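Local coordinates for protein KmHsv2 (Kluyveromyces marxianus, PDB 3VU4) that is a seven-bladed beta-propeller of the PROPPIN family, related to Atg18, and probably binds phosphoinositides on membranes, at residues A312-S315 with L319-V322. Numbering follows the deposited sequence.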
loop_
_atom_site.group_PDB
_atom_site.type_symbol
_atom_site.label_atom_id
_atom_site.label_comp_id
_atom_site.label_asym_id
_atom_site.label_seq_id
_atom_site.Cartn_x
_atom_site.Cartn_y
_atom_site.Cartn_z
ATOM N N ALA A 312 1.761 5.953 3.687
ATOM C CA ALA A 312 0.888 5.228 4.595
ATOM C C ALA A 312 0.197 6.202 5.531
ATOM O O ALA A 312 0.838 7.075 6.125
ATOM C CB ALA A 312 1.690 4.209 5.393
ATOM N N TRP A 313 -1.119 6.073 5.642
ATOM C CA TRP A 313 -1.858 6.943 6.545
ATOM C C TRP A 313 -1.629 6.385 7.935
ATOM O O TRP A 313 -1.541 5.174 8.116
ATOM C CB TRP A 313 -3.349 6.943 6.220
ATOM C CG TRP A 313 -3.683 7.616 4.923
ATOM C CD1 TRP A 313 -3.561 7.091 3.668
ATOM C CD2 TRP A 313 -4.229 8.929 4.757
ATOM N NE1 TRP A 313 -4.006 7.993 2.732
ATOM C CE2 TRP A 313 -4.420 9.129 3.373
ATOM C CE3 TRP A 313 -4.581 9.954 5.644
ATOM C CZ2 TRP A 313 -4.950 10.316 2.855
ATOM C CZ3 TRP A 313 -5.108 11.133 5.129
ATOM C CH2 TRP A 313 -5.287 11.303 3.746
ATOM N N ILE A 314 -1.497 7.266 8.913
ATOM C CA ILE A 314 -1.273 6.833 10.282
ATOM C C ILE A 314 -2.442 7.286 11.139
ATOM O O ILE A 314 -2.453 7.085 12.348
ATOM C CB ILE A 314 0.044 7.411 10.849
ATOM C CG1 ILE A 314 0.014 8.939 10.824
ATOM C CG2 ILE A 314 1.213 6.901 10.040
ATOM C CD1 ILE A 314 1.176 9.582 11.566
ATOM N N SER A 315 -3.424 7.904 10.490
ATOM C CA SER A 315 -4.615 8.394 11.162
ATOM C C SER A 315 -5.600 8.805 10.086
ATOM O O SER A 315 -5.395 8.524 8.907
ATOM C CB SER A 315 -4.288 9.601 12.025
ATOM O OG SER A 315 -4.353 10.790 11.267
ATOM N N LEU A 319 -0.472 11.225 7.356
ATOM C CA LEU A 319 0.150 10.141 6.621
ATOM C C LEU A 319 1.655 10.370 6.537
ATOM O O LEU A 319 2.138 11.493 6.703
ATOM C CB LEU A 319 -0.462 10.028 5.222
ATOM C CG LEU A 319 -0.288 11.196 4.259
ATOM C CD1 LEU A 319 1.004 11.016 3.504
ATOM C CD2 LEU A 319 -1.457 11.252 3.279
ATOM N N VAL A 320 2.396 9.294 6.308
ATOM C CA VAL A 320 3.842 9.385 6.202
ATOM C C VAL A 320 4.302 9.007 4.805
ATOM O O VAL A 320 3.639 8.252 4.086
ATOM C CB VAL A 320 4.570 8.449 7.204
ATOM C CG1 VAL A 320 4.272 8.853 8.616
ATOM C CG2 VAL A 320 4.166 7.010 6.963
ATOM N N VAL A 321 5.441 9.560 4.421
ATOM C CA VAL A 321 6.029 9.275 3.128
ATOM C C VAL A 321 7.451 8.838 3.441
ATOM O O VAL A 321 8.169 9.517 4.189
ATOM C CB VAL A 321 6.041 10.520 2.235
ATOM C CG1 VAL A 321 6.815 10.231 0.949
ATOM C CG2 VAL A 321 4.601 10.932 1.908
ATOM N N VAL A 322 7.836 7.683 2.915
ATOM C CA VAL A 322 9.176 7.174 3.145
ATOM C C VAL A 322 9.976 7.189 1.843
ATOM O O VAL A 322 9.552 6.626 0.824
ATOM C CB VAL A 322 9.132 5.745 3.706
ATOM C CG1 VAL A 322 10.554 5.246 4.009
ATOM C CG2 VAL A 322 8.284 5.728 4.954
#
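W313 and L319 face each other as a non-hydrogen-bonded pair of an antiparallel hairpin, and they illustrate how a leucine branch can lie over an indole face. The methyl CD2 of L319 sits over the six-membered ring of W313, 3.6 Å from its centroid and only 12° off the ring normal, a CH-pi contact. With CG of L319 placed between its backbone N and carbonyl carbon (chi1 63°), a chi2 of 88° carries CD2 over the ring, while CB of L319 packs 3.6 Å from CA of W313. At the indole edge, NE1 of W313 is hydrogen-bonded to the backbone O of K247. On the other face of the sheet CB of A312 lies 4.1 Å from CG2 of V320, and CG1 of the same valine meets CG2 of I314, the two side chains crossing at roughly a right angle just past the strand end. A312 and V320 form the hydrogen-bonded pair, N of V320 to O of A312 at 2.7 Å and N of A312 to O of V320 at 3.0 Å. With an alanine at W313, CD2 of L319 is likely to lose the ring beneath it, and O of K247 its indole N-H. Strands 310-313 and 318-323 are the first two of one four-stranded propeller blade; W313 and L319 both pack on A256 in strand 254-259 of the preceding blade, whereas A312 and V320 touch F27 in strand 24-27 of the first blade, beside which the ring of blades closes.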